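Local coordinates for peptide ABC transporter, peptide-binding protein (Thermus thermophilus, PDB 2D5W) that binds oligopeptides, here a pentapeptide held in the crystal, and probably delivers them to an ABC transporter for uptake, at residues A58-V61 and E65-R68; I85-D90 and R97-E102; T327-L332 and N366-E371; M463-W468 and L545-R550. All coordinates share one frame; numbering follows the deposited sequence.

The four contacts fall into two groups at different ends of the molecule. Interactions 1 and 2 have centres 15 Å apart and touch directly: Arg68 NH1 lies 2.8 Å from Thr86 OG1, a probable hydrogen bond that ties a surface loop to strand 78-86. Interactions 3 and 4, with centres 14 Å apart, meet through packing of Ile331 and Leu332 on Leu545 and Pro546. The two groups lie far apart, with about 40 Å between the centres of interactions 2 and 4. Interaction 4 adjoins the bound peptide, which Trp468 pairs with edge to edge, whereas interaction 3 backs the same sheet from the helix beside strand 544-557.

Interaction 1: residues A58-V61 and E65-R68; sequences ATEV and ENGR
Arg68 reaches across to Glu60 in a salt bridge that joins the two limbs of the loop between strands 53-55 and 69-75, while an Asx turn at Asn66 shapes the bend beside it. From CB the arginine sets out with CG anti to its own carbonyl carbon (chi1 -76°), and the chain then stays extended as far as NE, spanning the distance to residues 58-61. Arg68 CD is the first atom to arrive, 3.5 Å from Glu60 OE1. Arg68 NE gives its hydrogen to Glu60 OE1 at 2.6 Å in a nearly straight bond. The acceptor lies in the guanidinium plane but is met on the anti side of a carboxylate turned 83° to it, and the two side chains cross at about a right angle. Beyond CZ, Arg68 NH1 passes 3.7 Å from Thr59 OG1 and bonds to Thr86 OG1, while NH2 bonds to Asp84 O. Arginine suits the place because its three nitrogens serve an acid, a hydroxyl and a carbonyl at once. A methionine here would remove all three donors and would probably leave Glu60 without its counter-charge and the loop less firmly tied to strand 78-86. Asn66 is equally apt, as its short amide has both an acceptor and a donor within range of the bend. Asn66 OD1 takes the backbone N-H of Arg68 at 3.0 Å, closing the turn over Gly67, whose positive phi favours glycine. The amide's other polar atom, Asn66 ND2, donates in its own plane to Val61 O at 3.0 Å.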
loop_
_atom_site.group_PDB
_atom_site.type_symbol
_atom_site.label_atom_id
_atom_site.label_comp_id
_atom_site.label_asym_id
_atom_site.label_seq_id
_atom_site.Cartn_x
_atom_site.Cartn_y
_atom_site.Cartn_z
ATOM N N ALA A 58 -0.634 8.973 -21.848
ATOM C CA ALA A 58 -1.749 9.743 -22.405
ATOM C C ALA A 58 -1.145 11.027 -22.980
ATOM O O ALA A 58 -0.050 11.431 -22.591
ATOM C CB ALA A 58 -2.764 10.075 -21.321
ATOM N N THR A 59 -1.859 11.672 -23.898
ATOM C CA THR A 59 -1.361 12.889 -24.538
ATOM C C THR A 59 -1.356 14.134 -23.662
ATOM O O THR A 59 -0.503 15.008 -23.827
ATOM C CB THR A 59 -2.174 13.227 -25.792
ATOM O OG1 THR A 59 -3.542 13.431 -25.420
ATOM C CG2 THR A 59 -2.084 12.099 -26.813
ATOM N N GLU A 60 -2.314 14.230 -22.749
ATOM C CA GLU A 60 -2.389 15.395 -21.883
ATOM C C GLU A 60 -3.322 15.172 -20.708
ATOM O O GLU A 60 -4.225 14.335 -20.756
ATOM C CB GLU A 60 -2.848 16.623 -22.682
ATOM C CG GLU A 60 -4.230 16.499 -23.294
ATOM C CD GLU A 60 -4.661 17.763 -24.022
ATOM O OE1 GLU A 60 -5.771 17.773 -24.588
ATOM O OE2 GLU A 60 -3.890 18.746 -24.028
ATOM N N VAL A 61 -3.088 15.926 -19.642
ATOM C CA VAL A 61 -3.907 15.829 -18.445
ATOM C C VAL A 61 -5.266 16.470 -18.705
ATOM O O VAL A 61 -5.347 17.607 -19.171
ATOM C CB VAL A 61 -3.232 16.548 -17.260
ATOM C CG1 VAL A 61 -4.131 16.502 -16.039
ATOM C CG2 VAL A 61 -1.891 15.896 -16.954
ATOM N N GLU A 65 -10.537 23.277 -18.309
ATOM C CA GLU A 65 -10.014 24.237 -19.274
ATOM C C GLU A 65 -9.872 23.697 -20.693
ATOM O O GLU A 65 -10.104 24.431 -21.655
ATOM C CB GLU A 65 -8.660 24.779 -18.805
ATOM C CG GLU A 65 -8.646 25.280 -17.368
ATOM C CD GLU A 65 -8.519 24.152 -16.363
ATOM O OE1 GLU A 65 -7.463 23.484 -16.356
ATOM O OE2 GLU A 65 -9.469 23.930 -15.584
ATOM N N ASN A 66 -9.472 22.435 -20.839
ATOM C CA ASN A 66 -9.333 21.863 -22.175
ATOM C C ASN A 66 -10.532 21.002 -22.569
ATOM O O ASN A 66 -10.496 20.294 -23.577
ATOM C CB ASN A 66 -8.025 21.060 -22.320
ATOM C CG ASN A 66 -7.890 19.930 -21.311
ATOM O OD1 ASN A 66 -8.872 19.307 -20.912
ATOM N ND2 ASN A 66 -6.654 19.644 -20.915
ATOM N N GLY A 67 -11.591 21.075 -21.768
ATOM C CA GLY A 67 -12.807 20.332 -22.054
ATOM C C GLY A 67 -12.762 18.825 -21.893
ATOM O O GLY A 67 -13.711 18.138 -22.270
ATOM N N ARG A 68 -11.673 18.297 -21.343
ATOM C CA ARG A 68 -11.567 16.854 -21.154
ATOM C C ARG A 68 -12.249 16.389 -19.872
ATOM O O ARG A 68 -12.444 15.192 -19.663
ATOM C CB ARG A 68 -10.101 16.414 -21.179
ATOM C CG ARG A 68 -9.493 16.376 -22.574
ATOM C CD ARG A 68 -8.016 16.024 -22.507
ATOM N NE ARG A 68 -7.417 15.855 -23.830
ATOM C CZ ARG A 68 -7.535 14.764 -24.583
ATOM N NH1 ARG A 68 -6.949 14.720 -25.772
ATOM N NH2 ARG A 68 -8.221 13.715 -24.149
#

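Interaction 2: residues I85-D90 and R97-E102; sequences ITIRPD and RPITTE
Ile87 lays its CD1 against the backbone of Thr100 and Thr101, where Thr100 forms the N-cap of helix 101-112, so the helix start is seated on the chain leaving strand 78-86. The nearest atom there is Thr100 C, 3.6 Å from Ile87 CD1. With CG2 anti to the backbone N and CG1 beside it (chi1 -58°), the isoleucine spreads its two branches. Ile87 CG2 lies 3.6 Å from Ile99 O, and it also faces the methyl Ile99 CG2 at 4.3 Å. A beta-branched residue suits this spot because its two branches can touch Ile99 and the Thr100-Thr101 backbone at once. Thr101 turns its CG2 to Ile87 CD1 and sends its hydroxyl to Asp133 O; both Ile87 and Thr101 also pack on Phe137 of strand 136-141. In the cap, Thr100 OG1 accepts from Glu102 N at 3.0 Å, occupying an N-H that the first turn of the helix cannot satisfy. Water 1 sits between the two segments, 3.0 Å from Arg88 O and 2.8 Å from Ile99 O. Arg88 itself turns away to grip Asp90 side-on, two nitrogens to two oxygens, each met through its syn lone pair, with Arg88 NE 2.8 Å from Asp90 OD1.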
loop_
_atom_site.group_PDB
_atom_site.type_symbol
_atom_site.label_atom_id
_atom_site.label_comp_id
_atom_site.label_asym_id
_atom_site.label_seq_id
_atom_site.Cartn_x
_atom_site.Cartn_y
_atom_site.Cartn_z
ATOM N N ILE A 85 -9.585 10.686 -21.969
ATOM C CA ILE A 85 -8.169 10.371 -22.077
ATOM C C ILE A 85 -7.847 9.915 -23.493
ATOM O O ILE A 85 -8.597 9.141 -24.087
ATOM C CB ILE A 85 -7.781 9.246 -21.094
ATOM C CG1 ILE A 85 -8.034 9.716 -19.661
ATOM C CG2 ILE A 85 -6.320 8.841 -21.301
ATOM C CD1 ILE A 85 -7.740 8.680 -18.602
ATOM N N THR A 86 -6.742 10.420 -24.033
ATOM C CA THR A 86 -6.293 10.036 -25.364
ATOM C C THR A 86 -4.952 9.328 -25.201
ATOM O O THR A 86 -4.001 9.899 -24.670
ATOM C CB THR A 86 -6.098 11.262 -26.285
ATOM O OG1 THR A 86 -7.332 11.980 -26.403
ATOM C CG2 THR A 86 -5.648 10.821 -27.671
ATOM N N ILE A 87 -4.885 8.079 -25.644
ATOM C CA ILE A 87 -3.652 7.304 -25.553
ATOM C C ILE A 87 -2.697 7.783 -26.645
ATOM O O ILE A 87 -3.106 7.955 -27.791
ATOM C CB ILE A 87 -3.929 5.795 -25.758
ATOM C CG1 ILE A 87 -4.941 5.300 -24.719
ATOM C CG2 ILE A 87 -2.623 5.008 -25.664
ATOM C CD1 ILE A 87 -5.373 3.856 -24.918
ATOM N N ARG A 88 -1.432 8.013 -26.296
ATOM C CA ARG A 88 -0.445 8.454 -27.280
ATOM C C ARG A 88 -0.368 7.454 -28.428
ATOM O O ARG A 88 -0.496 6.250 -28.223
ATOM C CB ARG A 88 0.944 8.569 -26.647
ATOM C CG ARG A 88 1.129 9.740 -25.705
ATOM C CD ARG A 88 2.535 9.745 -25.116
ATOM N NE ARG A 88 3.562 9.747 -26.156
ATOM C CZ ARG A 88 4.579 10.602 -26.201
ATOM N NH1 ARG A 88 5.464 10.528 -27.185
ATOM N NH2 ARG A 88 4.705 11.537 -25.269
ATOM N N PRO A 89 -0.138 7.944 -29.654
ATOM C CA PRO A 89 -0.047 7.059 -30.819
ATOM C C PRO A 89 1.129 6.091 -30.750
ATOM O O PRO A 89 1.118 5.044 -31.397
ATOM C CB PRO A 89 0.081 8.040 -31.982
ATOM C CG PRO A 89 0.795 9.204 -31.365
ATOM C CD PRO A 89 0.081 9.349 -30.039
ATOM N N ASP A 90 2.139 6.446 -29.962
ATOM C CA ASP A 90 3.330 5.617 -29.822
ATOM C C ASP A 90 3.402 4.794 -28.533
ATOM O O ASP A 90 4.457 4.254 -28.198
ATOM C CB ASP A 90 4.592 6.479 -29.962
ATOM C CG ASP A 90 4.547 7.729 -29.109
ATOM O OD1 ASP A 90 3.687 7.814 -28.206
ATOM O OD2 ASP A 90 5.384 8.630 -29.334
ATOM N N ARG A 97 3.397 -4.619 -29.748
ATOM C CA ARG A 97 1.973 -4.403 -29.990
ATOM C C ARG A 97 1.528 -3.055 -29.426
ATOM O O ARG A 97 2.051 -2.587 -28.413
ATOM C CB ARG A 97 1.150 -5.533 -29.361
ATOM C CG ARG A 97 1.509 -6.919 -29.886
ATOM C CD ARG A 97 1.223 -7.044 -31.378
ATOM N NE ARG A 97 -0.208 -7.133 -31.656
ATOM C CZ ARG A 97 -0.966 -8.179 -31.339
ATOM N NH1 ARG A 97 -2.260 -8.178 -31.628
ATOM N NH2 ARG A 97 -0.428 -9.233 -30.740
ATOM N N PRO A 98 0.546 -2.413 -30.074
ATOM C CA PRO A 98 0.074 -1.115 -29.592
ATOM C C PRO A 98 -0.759 -1.198 -28.318
ATOM O O PRO A 98 -1.430 -2.196 -28.067
ATOM C CB PRO A 98 -0.751 -0.599 -30.767
ATOM C CG PRO A 98 -1.358 -1.860 -31.301
ATOM C CD PRO A 98 -0.173 -2.810 -31.299
ATOM N N ILE A 99 -0.689 -0.146 -27.509
ATOM C CA ILE A 99 -1.509 -0.070 -26.311
ATOM C C ILE A 99 -2.749 0.667 -26.816
ATOM O O ILE A 99 -2.649 1.778 -27.343
ATOM C CB ILE A 99 -0.812 0.722 -25.188
ATOM C CG1 ILE A 99 0.368 -0.097 -24.646
ATOM C CG2 ILE A 99 -1.811 1.044 -24.082
ATOM C CD1 ILE A 99 1.235 0.626 -23.634
ATOM N N THR A 100 -3.912 0.041 -26.676
ATOM C CA THR A 100 -5.152 0.621 -27.189
ATOM C C THR A 100 -6.278 0.573 -26.173
ATOM O O THR A 100 -6.120 0.047 -25.070
ATOM C CB THR A 100 -5.645 -0.148 -28.429
ATOM O OG1 THR A 100 -6.177 -1.412 -28.009
ATOM C CG2 THR A 100 -4.504 -0.388 -29.412
ATOM N N THR A 101 -7.432 1.100 -26.566
ATOM C CA THR A 101 -8.581 1.098 -25.683
ATOM C C THR A 101 -9.115 -0.317 -25.464
ATOM O O THR A 101 -9.957 -0.529 -24.599
ATOM C CB THR A 101 -9.695 2.031 -26.208
ATOM O OG1 THR A 101 -9.969 1.734 -27.581
ATOM C CG2 THR A 101 -9.265 3.490 -26.088
ATOM N N GLU A 102 -8.641 -1.291 -26.241
ATOM C CA GLU A 102 -9.081 -2.664 -26.010
ATOM C C GLU A 102 -8.445 -3.132 -24.699
ATOM O O GLU A 102 -9.024 -3.938 -23.970
ATOM C CB GLU A 102 -8.673 -3.582 -27.166
ATOM C CG GLU A 102 -9.314 -3.185 -28.483
ATOM C CD GLU A 102 -9.244 -4.268 -29.538
ATOM O OE1 GLU A 102 -9.308 -3.919 -30.734
ATOM O OE2 GLU A 102 -9.144 -5.460 -29.181
HETATM O O HOH W 1 -1.184 3.464 -28.997
#

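Interaction 3: residues T327-L332 and N366-E371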
loop_
_atom_site.group_PDB
_atom_site.type_symbol
_atom_site.label_atom_id
_atom_site.label_comp_id
_atom_site.label_asym_id
_atom_site.label_seq_id
_atom_site.Cartn_x
_atom_site.Cartn_y
_atom_site.Cartn_z
ATOM N N THR A 327 -10.823 -3.447 25.726
ATOM C CA THR A 327 -9.643 -4.297 25.615
ATOM C C THR A 327 -8.577 -3.621 24.760
ATOM O O THR A 327 -7.387 -3.662 25.075
ATOM C CB THR A 327 -9.993 -5.644 24.967
ATOM O OG1 THR A 327 -11.092 -6.233 25.672
ATOM C CG2 THR A 327 -8.801 -6.590 25.014
ATOM N N ARG A 328 -9.014 -2.995 23.672
ATOM C CA ARG A 328 -8.098 -2.324 22.765
ATOM C C ARG A 328 -7.499 -1.086 23.430
ATOM O O ARG A 328 -6.312 -0.792 23.260
ATOM C CB ARG A 328 -8.831 -1.992 21.460
ATOM C CG ARG A 328 -9.450 -3.247 20.835
ATOM C CD ARG A 328 -9.928 -3.033 19.412
ATOM N NE ARG A 328 -11.033 -2.085 19.292
ATOM C CZ ARG A 328 -12.323 -2.406 19.340
ATOM N NH1 ARG A 328 -13.242 -1.458 19.210
ATOM N NH2 ARG A 328 -12.703 -3.664 19.516
ATOM N N GLN A 329 -8.311 -0.377 24.207
ATOM C CA GLN A 329 -7.835 0.798 24.927
ATOM C C GLN A 329 -6.816 0.359 25.983
ATOM O O GLN A 329 -5.794 1.016 26.184
ATOM C CB GLN A 329 -9.003 1.516 25.604
ATOM C CG GLN A 329 -10.060 2.022 24.638
ATOM C CD GLN A 329 -11.249 2.630 25.351
ATOM O OE1 GLN A 329 -11.614 2.197 26.441
ATOM N NE2 GLN A 329 -11.869 3.625 24.731
ATOM N N ALA A 330 -7.093 -0.760 26.652
ATOM C CA ALA A 330 -6.191 -1.275 27.678
ATOM C C ALA A 330 -4.832 -1.600 27.073
ATOM O O ALA A 330 -3.792 -1.226 27.617
ATOM C CB ALA A 330 -6.788 -2.525 28.323
ATOM N N ILE A 331 -4.838 -2.304 25.947
ATOM C CA ILE A 331 -3.586 -2.658 25.299
ATOM C C ILE A 331 -2.798 -1.408 24.919
ATOM O O ILE A 331 -1.593 -1.338 25.158
ATOM C CB ILE A 331 -3.825 -3.527 24.040
ATOM C CG1 ILE A 331 -4.391 -4.893 24.453
ATOM C CG2 ILE A 331 -2.515 -3.712 23.270
ATOM C CD1 ILE A 331 -4.831 -5.762 23.284
ATOM N N LEU A 332 -3.471 -0.410 24.349
ATOM C CA LEU A 332 -2.763 0.800 23.944
ATOM C C LEU A 332 -2.140 1.526 25.137
ATOM O O LEU A 332 -1.034 2.063 25.030
ATOM C CB LEU A 332 -3.689 1.740 23.162
ATOM C CG LEU A 332 -2.980 2.892 22.430
ATOM C CD1 LEU A 332 -1.862 2.341 21.546
ATOM C CD2 LEU A 332 -3.984 3.677 21.597
ATOM N N ASN A 366 -6.396 16.733 17.137
ATOM C CA ASN A 366 -7.154 16.845 18.380
ATOM C C ASN A 366 -7.883 15.616 18.921
ATOM O O ASN A 366 -8.611 15.728 19.908
ATOM C CB ASN A 366 -8.169 17.982 18.226
ATOM C CG ASN A 366 -7.530 19.271 17.748
ATOM O OD1 ASN A 366 -8.120 20.011 16.959
ATOM N ND2 ASN A 366 -6.325 19.551 18.227
ATOM N N VAL A 367 -7.701 14.451 18.306
ATOM C CA VAL A 367 -8.398 13.260 18.784
ATOM C C VAL A 367 -7.891 12.777 20.141
ATOM O O VAL A 367 -6.807 13.154 20.588
ATOM C CB VAL A 367 -8.292 12.090 17.772
ATOM C CG1 VAL A 367 -8.761 12.548 16.403
ATOM C CG2 VAL A 367 -6.862 11.563 17.719
ATOM N N LYS A 368 -8.693 11.938 20.785
ATOM C CA LYS A 368 -8.362 11.374 22.088
ATOM C C LYS A 368 -7.020 10.642 22.039
ATOM O O LYS A 368 -6.751 9.888 21.102
ATOM C CB LYS A 368 -9.471 10.410 22.513
ATOM C CG LYS A 368 -9.260 9.718 23.848
ATOM C CD LYS A 368 -10.458 8.835 24.170
ATOM C CE LYS A 368 -10.272 8.089 25.477
ATOM N NZ LYS A 368 -11.462 7.250 25.786
ATOM N N LYS A 369 -6.184 10.867 23.050
ATOM C CA LYS A 369 -4.872 10.229 23.127
ATOM C C LYS A 369 -4.810 9.253 24.298
ATOM O O LYS A 369 -5.362 9.515 25.371
ATOM C CB LYS A 369 -3.774 11.281 23.298
ATOM C CG LYS A 369 -3.679 12.294 22.169
ATOM C CD LYS A 369 -2.574 13.301 22.445
ATOM C CE LYS A 369 -2.507 14.366 21.362
ATOM N NZ LYS A 369 -1.453 15.376 21.648
ATOM N N TYR A 370 -4.129 8.132 24.090
ATOM C CA TYR A 370 -3.984 7.115 25.123
ATOM C C TYR A 370 -2.542 7.063 25.601
ATOM O O TYR A 370 -1.689 6.418 24.988
ATOM C CB TYR A 370 -4.407 5.758 24.569
ATOM C CG TYR A 370 -5.865 5.705 24.181
ATOM C CD1 TYR A 370 -6.827 5.228 25.071
ATOM C CD2 TYR A 370 -6.289 6.146 22.927
ATOM C CE1 TYR A 370 -8.170 5.186 24.723
ATOM C CE2 TYR A 370 -7.634 6.111 22.568
ATOM C CZ TYR A 370 -8.569 5.628 23.470
ATOM O OH TYR A 370 -9.896 5.570 23.114
ATOM N N GLU A 371 -2.274 7.741 26.709
ATOM C CA GLU A 371 -0.928 7.784 27.259
ATOM C C GLU A 371 -0.525 6.445 27.866
ATOM O O GLU A 371 -1.372 5.609 28.176
ATOM C CB GLU A 371 -0.825 8.885 28.325
ATOM C CG GLU A 371 -1.445 8.540 29.683
ATOM C CD GLU A 371 -2.957 8.676 29.731
ATOM O OE1 GLU A 371 -3.594 8.870 28.674
ATOM O OE2 GLU A 371 -3.516 8.583 30.845
#
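Lys368 and Tyr370 bring the loop between helices 337-345 and 374-383 up against one side of helix 325-333, a loop-on-helix packing in which Gln329 and Leu332, three residues apart, present the helical surface. Lys368 comes first. Its fully extended chain carries Lys368 NZ to within 3.8 Å of Gln329 NE2, where the ammonium pairs with Glu540 of helix 524-541. Tyr370 follows and carries most of the contact. Its CG is anti to the carbonyl carbon (chi1 -64°), which turns the ring toward the helix so that Leu332 meets its CB end and Gln329 its hydroxyl end. Leu332 CD2 lies 3.6 Å from Tyr370 CD2 and also touches Tyr370 CB, the two side chains crossing at about a right angle. Farther out, Gln329 CG rests 3.7 Å from Tyr370 CE1, with the amide and ring planes 46° apart. A glutamine fits here because its methylenes pack on the ring while its amide reaches the phenol: Gln329 NE2 donates to Tyr370 OH in a weak, bent bond of 3.2 Å. That hydroxyl has a stronger partner in Ala539 O, so the buried phenol oxygen is engaged from two sources. His333, next on the helix, meets the tyrosine ring in a T-shaped stack and is hydrogen-bonded through ND1 to Glu371 O.

Interaction 4: residues M463-W468 and L545-R550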
loop_
_atom_site.group_PDB
_atom_site.type_symbol
_atom_site.label_atom_id
_atom_site.label_comp_id
_atom_site.label_asym_id
_atom_site.label_seq_id
_atom_site.Cartn_x
_atom_site.Cartn_y
_atom_site.Cartn_z
ATOM N N MET A 463 -2.890 -9.527 17.161
ATOM C CA MET A 463 -2.241 -8.301 16.717
ATOM C C MET A 463 -1.415 -8.550 15.458
ATOM O O MET A 463 -0.776 -9.591 15.324
ATOM C CB MET A 463 -1.325 -7.784 17.827
ATOM C CG MET A 463 -2.047 -7.404 19.113
ATOM S SD MET A 463 -0.957 -7.324 20.570
ATOM C CE MET A 463 0.015 -5.867 20.210
ATOM N N PHE A 464 -1.424 -7.580 14.549
ATOM C CA PHE A 464 -0.677 -7.676 13.298
ATOM C C PHE A 464 -0.101 -6.284 13.041
ATOM O O PHE A 464 -0.832 -5.351 12.696
ATOM C CB PHE A 464 -1.632 -8.107 12.175
ATOM C CG PHE A 464 -0.974 -8.354 10.833
ATOM C CD1 PHE A 464 -1.762 -8.700 9.738
ATOM C CD2 PHE A 464 0.403 -8.235 10.649
ATOM C CE1 PHE A 464 -1.199 -8.923 8.486
ATOM C CE2 PHE A 464 0.976 -8.458 9.390
ATOM C CZ PHE A 464 0.172 -8.801 8.312
ATOM N N GLU A 465 1.206 -6.138 13.240
ATOM C CA GLU A 465 1.859 -4.850 13.043
ATOM C C GLU A 465 2.519 -4.691 11.687
ATOM O O GLU A 465 3.270 -5.557 11.237
ATOM C CB GLU A 465 2.936 -4.586 14.104
ATOM C CG GLU A 465 3.627 -3.232 13.873
ATOM C CD GLU A 465 4.713 -2.889 14.879
ATOM O OE1 GLU A 465 4.755 -3.496 15.970
ATOM O OE2 GLU A 465 5.524 -1.984 14.577
ATOM N N PHE A 466 2.229 -3.568 11.046
ATOM C CA PHE A 466 2.828 -3.221 9.768
ATOM C C PHE A 466 2.464 -1.770 9.499
ATOM O O PHE A 466 1.934 -1.083 10.379
ATOM C CB PHE A 466 2.354 -4.162 8.638
ATOM C CG PHE A 466 0.884 -4.072 8.315
ATOM C CD1 PHE A 466 0.434 -3.296 7.248
ATOM C CD2 PHE A 466 -0.051 -4.786 9.061
ATOM C CE1 PHE A 466 -0.923 -3.235 6.929
ATOM C CE2 PHE A 466 -1.414 -4.729 8.750
ATOM C CZ PHE A 466 -1.848 -3.951 7.681
ATOM N N ALA A 467 2.774 -1.282 8.307
ATOM C CA ALA A 467 2.454 0.093 7.968
ATOM C C ALA A 467 1.658 0.180 6.683
ATOM O O ALA A 467 1.897 -0.573 5.738
ATOM C CB ALA A 467 3.734 0.915 7.823
ATOM N N TRP A 468 0.683 1.083 6.667
ATOM C CA TRP A 468 -0.089 1.339 5.459
ATOM C C TRP A 468 0.562 2.558 4.819
ATOM O O TRP A 468 0.846 3.542 5.505
ATOM C CB TRP A 468 -1.544 1.709 5.760
ATOM C CG TRP A 468 -2.435 0.587 6.149
ATOM C CD1 TRP A 468 -3.066 0.433 7.345
ATOM C CD2 TRP A 468 -2.847 -0.516 5.332
ATOM N NE1 TRP A 468 -3.849 -0.692 7.328
ATOM C CE2 TRP A 468 -3.734 -1.296 6.105
ATOM C CE3 TRP A 468 -2.557 -0.920 4.020
ATOM C CZ2 TRP A 468 -4.336 -2.458 5.613
ATOM C CZ3 TRP A 468 -3.157 -2.080 3.529
ATOM C CH2 TRP A 468 -4.036 -2.833 4.327
ATOM N N LEU A 545 -4.532 -0.109 16.519
ATOM C CA LEU A 545 -3.732 0.672 17.451
ATOM C C LEU A 545 -2.712 1.491 16.678
ATOM O O LEU A 545 -1.829 0.938 16.021
ATOM C CB LEU A 545 -3.019 -0.251 18.442
ATOM C CG LEU A 545 -3.897 -1.298 19.135
ATOM C CD1 LEU A 545 -3.065 -2.080 20.139
ATOM C CD2 LEU A 545 -5.065 -0.620 19.834
ATOM N N PRO A 546 -2.831 2.825 16.727
ATOM C CA PRO A 546 -1.869 3.656 16.000
ATOM C C PRO A 546 -0.539 3.684 16.743
ATOM O O PRO A 546 -0.520 3.796 17.969
ATOM C CB PRO A 546 -2.554 5.018 15.976
ATOM C CG PRO A 546 -3.252 5.053 17.315
ATOM C CD PRO A 546 -3.813 3.650 17.460
ATOM N N LEU A 547 0.568 3.563 16.015
ATOM C CA LEU A 547 1.876 3.596 16.662
ATOM C C LEU A 547 2.625 4.892 16.352
ATOM O O LEU A 547 2.782 5.738 17.231
ATOM C CB LEU A 547 2.713 2.369 16.269
ATOM C CG LEU A 547 2.163 1.016 16.750
ATOM C CD1 LEU A 547 3.152 -0.086 16.396
ATOM C CD2 LEU A 547 1.918 1.045 18.259
ATOM N N TYR A 548 3.081 5.063 15.114
ATOM C CA TYR A 548 3.791 6.283 14.741
ATOM C C TYR A 548 3.768 6.535 13.239
ATOM O O TYR A 548 3.508 5.625 12.449
ATOM C CB TYR A 548 5.247 6.248 15.245
ATOM C CG TYR A 548 6.050 5.016 14.871
ATOM C CD1 TYR A 548 6.090 3.896 15.706
ATOM C CD2 TYR A 548 6.792 4.980 13.691
ATOM C CE1 TYR A 548 6.855 2.774 15.369
ATOM C CE2 TYR A 548 7.553 3.865 13.348
ATOM C CZ TYR A 548 7.583 2.770 14.187
ATOM O OH TYR A 548 8.346 1.679 13.834
ATOM N N PHE A 549 4.020 7.784 12.853
ATOM C CA PHE A 549 4.058 8.170 11.444
ATOM C C PHE A 549 5.518 8.131 11.008
ATOM O O PHE A 549 6.397 8.652 11.694
ATOM C CB PHE A 549 3.483 9.574 11.247
ATOM C CG PHE A 549 2.018 9.682 11.575
ATOM C CD1 PHE A 549 1.078 8.932 10.877
ATOM C CD2 PHE A 549 1.581 10.549 12.569
ATOM C CE1 PHE A 549 -0.283 9.046 11.170
ATOM C CE2 PHE A 549 0.225 10.669 12.866
ATOM C CZ PHE A 549 -0.705 9.919 12.165
ATOM N N ARG A 550 5.764 7.524 9.855
ATOM C CA ARG A 550 7.118 7.350 9.346
ATOM C C ARG A 550 7.563 8.247 8.209
ATOM O O ARG A 550 6.753 8.834 7.495
ATOM C CB ARG A 550 7.294 5.897 8.895
ATOM C CG ARG A 550 7.208 4.898 10.027
ATOM C CD ARG A 550 7.076 3.469 9.534
ATOM N NE ARG A 550 8.152 3.080 8.627
ATOM C CZ ARG A 550 8.297 1.852 8.148
ATOM N NH1 ARG A 550 9.302 1.569 7.327
ATOM N NH2 ARG A 550 7.435 0.902 8.492
HETATM O O HOH W 2 7.836 -0.525 15.219
#
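Strands 463-469 and 544-557 both pair antiparallel with strand 293-308 in a curled mixed sheet, so side chains here meet across the strand between them. The touching parts run the same way, 32° apart. A classic beta bulge interrupts the second strand at Leu547 and Tyr548. Glu465 stretches out with CG anti to the backbone N (chi1 179°) and an extended chain, which carries its carboxylate to Leu547. There Leu547 CD1 lies 3.5 Å from Glu465 OE2 and the side chains cross at about a right angle, the methyl packing against the acid group. Glu465 OE1 is hydrogen-bonded to Tyr409 OH, whereas Glu465 OE2 accepts from water 2 at 2.8 Å. Water 2 lies 2.7 Å from Tyr548 OH, near the plane of the tyrosine ring, and so bridges the strands. A leucine in place of Glu465 would supply no oxygen, and would probably leave Tyr409 OH and water 2 short of a partner, loosening the bridge to Tyr548. Farther along, Ala467, whose side chain is a single methyl, lets a guanidinium come close: Ala467 CB is 3.8 Å from Arg550 NH2. Glu304, which forms a salt bridge with Arg550 NH2, also brings its OE1 near Glu465 OE2 with like charge, which may raise the proton affinity of one of these acids. Ala467 packs on a basic side chain of the bound peptide, Phe466 packs on its backbone, and Trp468 pairs with it as an antiparallel strand, an arrangement consistent with the beta-strand pairing by which oligopeptide-binding proteins hold extended ligands.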